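Ketosynthase (Streptomyces sp. MSC090213JE08, PDB 6KXD) forms part of the ishigamide ketosynthase/chain length factor of a highly reducing type II polyketide synthase and probably takes part in building 3-oxoacyl chains on acyl carrier protein. Local coordinates at residues 138-141 with 142-145; 184-187 with 188-191; 258-262 with 263-267; 330-333 with 334-338. All coordinates share one frame; numbering follows the deposited sequence.

Contact 1. Residues 138-141 with 142-145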
# COMPACT_ATOMS: atom_id res chain seq x y z
N ASN B 138 -1.77 21.97 21.10
CA ASN B 138 -0.48 22.52 21.53
C ASN B 138 -0.39 23.98 21.07
O ASN B 138 -1.34 24.52 20.54
CB ASN B 138 0.69 21.67 21.04
CG ASN B 138 0.93 20.46 21.93
OD1 ASN B 138 0.31 20.36 22.99
ND2 ASN B 138 1.79 19.56 21.49
N ALA B 139 0.77 24.60 21.30
CA ALA B 139 0.93 26.05 21.19
C ALA B 139 0.76 26.48 19.74
O ALA B 139 0.11 27.49 19.46
CB ALA B 139 2.29 26.47 21.71
N ARG B 140 1.43 25.74 18.85
CA ARG B 140 1.31 25.93 17.46
C ARG B 140 0.95 24.58 16.84
O ARG B 140 1.13 23.54 17.48
CB ARG B 140 2.58 26.62 16.95
CG ARG B 140 2.66 28.07 17.44
CD ARG B 140 3.80 28.87 16.87
NE ARG B 140 3.70 29.10 15.44
CZ ARG B 140 4.76 29.27 14.65
NH1 ARG B 140 5.98 29.18 15.15
NH2 ARG B 140 4.60 29.54 13.37
N PRO B 141 0.37 24.57 15.62
CA PRO B 141 -0.20 23.33 15.06
C PRO B 141 0.82 22.34 14.48
O PRO B 141 0.43 21.32 13.88
CB PRO B 141 -1.13 23.88 13.97
CG PRO B 141 -0.43 25.12 13.49
CD PRO B 141 0.17 25.73 14.74
N PHE B 142 2.11 22.65 14.58
CA PHE B 142 3.17 21.74 14.17
C PHE B 142 4.07 21.44 15.36
O PHE B 142 5.16 20.90 15.17
CB PHE B 142 3.92 22.33 12.98
CG PHE B 142 4.65 23.61 13.27
CD1 PHE B 142 3.98 24.83 13.27
CD2 PHE B 142 6.02 23.61 13.48
CE1 PHE B 142 4.67 26.01 13.49
CE2 PHE B 142 6.71 24.79 13.70
CZ PHE B 142 6.03 25.99 13.71
N TYR B 143 3.57 21.76 16.56
CA TYR B 143 4.20 21.45 17.85
C TYR B 143 3.73 20.06 18.30
O TYR B 143 2.95 19.86 19.22
CB TYR B 143 3.97 22.57 18.86
CG TYR B 143 4.78 23.82 18.58
CD1 TYR B 143 5.38 24.02 17.33
CD2 TYR B 143 4.91 24.84 19.53
CE1 TYR B 143 6.13 25.16 17.05
CE2 TYR B 143 5.64 26.00 19.25
CZ TYR B 143 6.25 26.16 18.01
OH TYR B 143 6.98 27.27 17.69
N VAL B 144 4.32 19.07 17.62
CA VAL B 144 4.02 17.68 17.82
C VAL B 144 5.24 17.00 18.45
O VAL B 144 6.37 17.57 18.41
CB VAL B 144 3.68 17.04 16.46
CG1 VAL B 144 2.50 17.73 15.79
CG2 VAL B 144 4.87 17.04 15.52
N ASP B 145 5.01 15.80 19.00
CA ASP B 145 6.09 14.85 19.36
C ASP B 145 6.84 14.45 18.09
O ASP B 145 6.44 13.55 17.35
CB ASP B 145 5.51 13.69 20.17
CG ASP B 145 6.56 12.71 20.68
OD1 ASP B 145 7.69 12.77 20.19
OD2 ASP B 145 6.20 11.89 21.54
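Just beyond helix 125-137, the loop of the ketosynthase N-terminal domain doubles back and brings R140 against both F142 and Y143. CB of R140 sits squarely over one face of the Y143 ring, 3.6 Å from its centroid, in a CH-pi contact. From there the arginine chain bends at CG-CD (chi3 66°), which carries the guanidinium alongside F142. The two flat groups stand nearly perpendicular: the ring edge of F142 points into one face of the guanidinium, with F142 CE1 3.5 Å from R140 CZ. Y143 OH lies near the guanidinium plane and accepts a weak bond from R140 NH1 at 3.3 Å, whereas NE bonds to the carbonyl of G49 in the partner subunit. Y143 is the centre of an inverse gamma turn, and its backbone is held at both ends. Its N donates to R140 O (3.2 Å) from above the carbonyl plane. Its O receives ND2 of N138, the residue at which the chain leaves helical geometry, in a short, almost straight bond of 2.6 Å that lies in the asparagine's amide plane. With an alanine in place of R140, the carbonyl of G49 in the partner subunit would probably lose this donor and F142 the guanidinium at its edge. A139 CB touches CD2 of Y143 at 3.8 Å.

Contact 2. Residues 184-187 with 188-191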
# COMPACT_ATOMS: atom_id res chain seq x y z
N ALA B 184 -1.54 -9.10 0.32
CA ALA B 184 -0.10 -9.15 0.49
C ALA B 184 0.42 -10.46 -0.11
O ALA B 184 1.44 -10.49 -0.75
CB ALA B 184 0.27 -9.06 1.92
N LEU B 185 -0.29 -11.55 0.21
CA LEU B 185 0.14 -12.86 -0.21
C LEU B 185 0.15 -12.91 -1.73
O LEU B 185 1.06 -13.46 -2.35
CB LEU B 185 -0.80 -13.90 0.37
CG LEU B 185 -0.49 -15.33 -0.02
CD1 LEU B 185 0.94 -15.70 0.32
CD2 LEU B 185 -1.45 -16.25 0.69
N ASN B 186 -0.89 -12.34 -2.35
CA ASN B 186 -0.99 -12.40 -3.78
C ASN B 186 0.08 -11.52 -4.43
O ASN B 186 0.69 -11.84 -5.48
CB ASN B 186 -2.37 -11.95 -4.26
CG ASN B 186 -2.66 -12.55 -5.62
OD1 ASN B 186 -2.39 -13.74 -5.82
ND2 ASN B 186 -3.24 -11.76 -6.47
N TYR B 187 0.34 -10.37 -3.79
CA TYR B 187 1.36 -9.50 -4.23
C TYR B 187 2.71 -10.24 -4.25
O TYR B 187 3.45 -10.23 -5.26
CB TYR B 187 1.34 -8.26 -3.32
CG TYR B 187 2.40 -7.24 -3.64
CD1 TYR B 187 2.16 -6.22 -4.53
CD2 TYR B 187 3.63 -7.31 -3.05
CE1 TYR B 187 3.12 -5.26 -4.80
CE2 TYR B 187 4.61 -6.37 -3.33
CZ TYR B 187 4.37 -5.36 -4.24
OH TYR B 187 5.33 -4.40 -4.51
N ALA B 188 3.04 -10.85 -3.14
CA ALA B 188 4.32 -11.63 -3.00
C ALA B 188 4.38 -12.71 -4.08
O ALA B 188 5.40 -12.88 -4.75
CB ALA B 188 4.37 -12.22 -1.65
N ARG B 189 3.28 -13.44 -4.23
CA ARG B 189 3.17 -14.51 -5.17
C ARG B 189 3.51 -13.98 -6.56
O ARG B 189 4.29 -14.59 -7.27
CB ARG B 189 1.78 -15.15 -5.14
CG ARG B 189 1.58 -16.17 -6.24
CD ARG B 189 0.20 -16.78 -6.15
NE ARG B 189 -0.81 -15.87 -6.70
CZ ARG B 189 -0.99 -15.65 -8.00
NH1 ARG B 189 -0.36 -16.40 -8.89
NH2 ARG B 189 -1.80 -14.68 -8.41
N ARG B 190 2.91 -12.86 -6.94
CA ARG B 190 3.13 -12.30 -8.26
C ARG B 190 4.57 -11.81 -8.44
O ARG B 190 5.21 -12.16 -9.40
CB ARG B 190 2.18 -11.14 -8.50
CG ARG B 190 0.77 -11.62 -8.70
CD ARG B 190 0.20 -10.97 -9.90
NE ARG B 190 -1.09 -11.57 -10.16
CZ ARG B 190 -2.27 -11.03 -9.88
NH1 ARG B 190 -2.36 -9.82 -9.33
NH2 ARG B 190 -3.35 -11.74 -10.17
N LEU B 191 5.09 -11.04 -7.48
CA LEU B 191 6.46 -10.54 -7.59
C LEU B 191 7.47 -11.69 -7.63
O LEU B 191 8.46 -11.59 -8.38
CB LEU B 191 6.79 -9.54 -6.48
CG LEU B 191 6.53 -8.10 -6.92
CD1 LEU B 191 5.04 -7.83 -7.15
CD2 LEU B 191 7.10 -7.10 -5.93
O HOH W 1 -4.90 -13.58 -8.00
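N186 and R189, one turn apart on the buried helix 180-193, make the main side-chain hydrogen bonds of this contact. R189 grips OD1 of N186 side-on with two nitrogens, NE and NH2, each 2.8 Å from that oxygen. OD1 lies in the guanidinium plane, while both donors reach it from the same face of the amide, tilted by about 25°. The arginine chain extends from the backbone and then turns at CG-CD (chi3 78°), bringing NE round to the asparagine. A water accepts from N186 ND2 at 2.9 Å and, weakly, from R189 NH2. ND2 also lies over one face of the R190 guanidinium, toward its rim and 3.6 Å from CZ of R190, as van der Waals packing between groups turned steeply against each other. The apolar part is carried by Y187 and L191. CD1 of L191 stands over the centre of the tyrosine ring in a CH-pi contact, 3.9 Å from the centroid, and CD2 packs on Y187 CZ at 3.7 Å; the hydroxyl itself bonds to T172. Along the backbone, regular i to i+4 bonds continue, for example L191 N to Y187 O. The partner subunit supplies the counter-charges: its E188 takes R189 NH2 and R190 NH2, and its E162 takes R190 NH1 and N186 ND2. Two arginines can thus be accommodated next to each other at the subunit interface because carboxylates of the other chain probably offset their charge, with N186 probably helping to orient R189.

Contact 3. Residues 258-262 with 263-267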
# COMPACT_ATOMS: atom_id res chain seq x y z
N ARG B 258 -12.30 -10.15 -5.14
CA ARG B 258 -13.38 -9.50 -5.78
C ARG B 258 -13.73 -8.25 -4.97
O ARG B 258 -13.33 -8.12 -3.82
CB ARG B 258 -14.59 -10.43 -5.81
CG ARG B 258 -14.49 -11.50 -6.89
CD ARG B 258 -15.80 -12.25 -6.91
NE ARG B 258 -16.95 -11.47 -7.30
CZ ARG B 258 -17.41 -11.39 -8.55
NH1 ARG B 258 -16.64 -11.76 -9.55
NH2 ARG B 258 -18.63 -10.95 -8.77
N VAL B 259 -14.46 -7.34 -5.61
CA VAL B 259 -15.04 -6.27 -4.89
C VAL B 259 -16.55 -6.47 -4.92
O VAL B 259 -17.10 -6.75 -5.99
CB VAL B 259 -14.61 -4.90 -5.43
CG1 VAL B 259 -15.34 -3.76 -4.70
CG2 VAL B 259 -13.10 -4.71 -5.38
N ASP B 260 -17.15 -6.33 -3.75
CA ASP B 260 -18.57 -6.53 -3.55
C ASP B 260 -19.32 -5.24 -3.92
O ASP B 260 -19.85 -4.58 -3.05
CB ASP B 260 -18.86 -6.92 -2.10
CG ASP B 260 -20.34 -7.10 -1.78
OD1 ASP B 260 -21.15 -7.27 -2.74
OD2 ASP B 260 -20.68 -7.06 -0.59
N ILE B 261 -19.39 -4.95 -5.21
CA ILE B 261 -19.92 -3.68 -5.69
C ILE B 261 -21.45 -3.65 -5.56
O ILE B 261 -22.05 -2.57 -5.57
CB ILE B 261 -19.47 -3.42 -7.13
CG1 ILE B 261 -20.06 -4.42 -8.13
CG2 ILE B 261 -17.96 -3.38 -7.21
CD1 ILE B 261 -19.75 -4.07 -9.55
N ASP B 262 -22.08 -4.81 -5.48
CA ASP B 262 -23.56 -4.88 -5.49
C ASP B 262 -24.08 -5.09 -4.07
O ASP B 262 -25.23 -5.45 -3.92
CB ASP B 262 -24.07 -5.98 -6.41
CG ASP B 262 -23.83 -5.65 -7.87
OD1 ASP B 262 -23.84 -4.44 -8.21
OD2 ASP B 262 -23.61 -6.59 -8.64
N ASP B 263 -23.21 -4.96 -3.07
CA ASP B 263 -23.63 -5.09 -1.69
C ASP B 263 -24.34 -6.44 -1.49
O ASP B 263 -25.40 -6.52 -0.85
CB ASP B 263 -24.52 -3.91 -1.29
CG ASP B 263 -24.82 -3.82 0.19
OD1 ASP B 263 -24.17 -4.53 0.98
OD2 ASP B 263 -25.70 -3.02 0.55
N ASP B 264 -23.74 -7.49 -2.05
CA ASP B 264 -24.19 -8.87 -1.82
C ASP B 264 -22.96 -9.69 -1.40
O ASP B 264 -22.35 -10.36 -2.23
CB ASP B 264 -24.91 -9.42 -3.05
CG ASP B 264 -25.61 -10.74 -2.79
OD1 ASP B 264 -25.35 -11.37 -1.73
OD2 ASP B 264 -26.39 -11.15 -3.64
N PRO B 265 -22.48 -9.51 -0.16
CA PRO B 265 -21.20 -10.07 0.26
C PRO B 265 -21.24 -11.61 0.19
O PRO B 265 -20.23 -12.26 -0.06
CB PRO B 265 -21.03 -9.57 1.71
CG PRO B 265 -22.45 -9.28 2.19
CD PRO B 265 -23.15 -8.80 0.94
N GLY B 266 -22.41 -12.18 0.41
CA GLY B 266 -22.55 -13.63 0.25
C GLY B 266 -22.20 -14.10 -1.16
O GLY B 266 -21.47 -15.06 -1.34
N ALA B 267 -22.80 -13.44 -2.14
CA ALA B 267 -22.63 -13.71 -3.54
C ALA B 267 -21.19 -13.45 -3.95
O ALA B 267 -20.63 -14.18 -4.72
CB ALA B 267 -23.57 -12.88 -4.37
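D260 extends its side chain with CG trans to the backbone N (chi1 178°), and this places its carboxylate against the backbone of D264 and P265. The setting is a connection from strand to helix: a type I beta turn, D260 to D263, closes strand 250-259, and helix 265-280 starts straight after it with D264 at the N-cap. OD1 of D260 accepts the amide of D264 at 2.7 Å through its syn lone pair, the one on the side of the other oxygen. OD2 lies over the start of the helix, 3.4 Å from CD of P265, in contact with the proline ring. The turn's own backbone bond, D263 N to D260 O, is weak at 3.4 Å; the side-chain bond to D264, one residue beyond the turn, is the shorter of the two. D260 OD2 and D263 OD1 are 4.6 Å apart, a pair of like charges that probably repel mildly in this acidic, largely exposed corner. D262 has its charge partner elsewhere, in R157 of the neighbouring subunit, while P265 packs on A299 and A302 of helix 298-310. At the helix start itself, OD1 of D264 takes a weak capping bond from A267 N, 3.3 Å long.

Contact 4. Residues 330-333 with 334-338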
# COMPACT_ATOMS: atom_id res chain seq x y z
N ALA B 330 -6.59 -5.93 10.11
CA ALA B 330 -5.68 -6.32 9.05
C ALA B 330 -5.00 -7.66 9.37
O ALA B 330 -4.49 -8.29 8.43
CB ALA B 330 -4.65 -5.24 8.79
N ALA B 331 -4.88 -8.00 10.65
CA ALA B 331 -4.20 -9.22 11.00
C ALA B 331 -5.06 -10.42 10.56
O ALA B 331 -4.53 -11.51 10.42
CB ALA B 331 -3.88 -9.28 12.47
N SER B 332 -6.36 -10.19 10.39
CA SER B 332 -7.30 -11.28 10.19
C SER B 332 -6.77 -12.38 9.27
O SER B 332 -6.74 -13.50 9.72
CB SER B 332 -8.65 -10.77 9.74
OG SER B 332 -9.51 -11.87 9.73
N ALA B 333 -6.49 -12.11 7.98
CA ALA B 333 -6.27 -13.22 7.05
C ALA B 333 -4.98 -13.94 7.40
O ALA B 333 -4.87 -15.11 7.16
CB ALA B 333 -6.27 -12.78 5.60
N SER B 334 -4.01 -13.22 7.97
CA SER B 334 -2.78 -13.86 8.37
C SER B 334 -3.03 -14.81 9.55
O SER B 334 -2.49 -15.91 9.60
CB SER B 334 -1.72 -12.80 8.67
OG SER B 334 -1.43 -12.08 7.51
N PHE B 335 -3.84 -14.38 10.50
CA PHE B 335 -4.23 -15.23 11.62
C PHE B 335 -5.01 -16.42 11.08
O PHE B 335 -4.79 -17.53 11.53
CB PHE B 335 -5.02 -14.48 12.66
CG PHE B 335 -4.22 -13.54 13.51
CD1 PHE B 335 -2.84 -13.57 13.50
CD2 PHE B 335 -4.86 -12.67 14.35
CE1 PHE B 335 -2.11 -12.71 14.30
CE2 PHE B 335 -4.13 -11.80 15.14
CZ PHE B 335 -2.76 -11.86 15.14
N GLN B 336 -5.78 -16.20 10.01
CA GLN B 336 -6.56 -17.31 9.45
C GLN B 336 -5.67 -18.39 8.83
O GLN B 336 -5.87 -19.59 9.10
CB GLN B 336 -7.58 -16.78 8.44
CG GLN B 336 -8.66 -16.00 9.14
CD GLN B 336 -9.41 -15.18 8.14
OE1 GLN B 336 -9.41 -13.96 8.17
NE2 GLN B 336 -10.06 -15.85 7.23
N ILE B 337 -4.69 -17.95 8.04
CA ILE B 337 -3.74 -18.81 7.44
C ILE B 337 -2.93 -19.48 8.56
O ILE B 337 -2.76 -20.67 8.54
CB ILE B 337 -2.86 -18.05 6.44
CG1 ILE B 337 -3.67 -17.60 5.22
CG2 ILE B 337 -1.71 -18.94 6.04
CD1 ILE B 337 -2.92 -16.68 4.30
N ALA B 338 -2.45 -18.72 9.53
CA ALA B 338 -1.72 -19.29 10.68
C ALA B 338 -2.57 -20.33 11.44
O ALA B 338 -2.01 -21.35 11.86
CB ALA B 338 -1.23 -18.23 11.60
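S332 OG donates to Q336 OE1 at 2.6 Å, the shortest polar bond of this contact, spanning one turn of helix 332-344. The hydroxyl approaches the amide oxygen from a little off its carbonyl plane. S332 OG lies trans to its own backbone N (chi1 -173°), which turns it toward the following turn, and the glutamine chain runs back extended beyond CG to meet it. The other end of this amide is also engaged: NE2 of Q336 donates to the carbonyls of V291 and C358. A leucine at Q336 would probably leave the S332 hydroxyl without this acceptor and the carbonyls of V291 and C358 without this donor, in a buried place. Elsewhere on the helix, the F335 ring receives CB of A331 over one face, displaced toward the rim, with CB 3.7 Å from CE2 of F335. The ring also meets F38. Backbone bonds join the same residues, F335 N to A331 O and Q336 N to S332 O, the latter 2.9 Å and in the carbonyl plane. S334 OG turns to S204, and I337 packs on L182 and L185 of helix 180-193. Two buried helices packed together in this way, between layers of strands, are the central layer of the thiolase fold.

Contacts 1 to 4 follow one another along the chain without overlap. Contacts 2 and 4 lie on the buried helices 180-193 and 332-344, with centres about 15 Å apart, and touch through L185 CD2 and I337 CD1, 3.9 Å apart. Contact 3 is at the surface, where strand 250-259 gives way to helix 265-280; its centre is about 23 Å from that of contact 2 and 21 Å from that of contact 4. Contact 1 is remote, its centre 37 to 43 Å from the others, in the loop between helices 125-137 and 149-152. Contacts 1, 2 and 3 all meet the partner subunit, whereas contact 4 stays within its own chain, so the interface draws on widely separated parts of the fold.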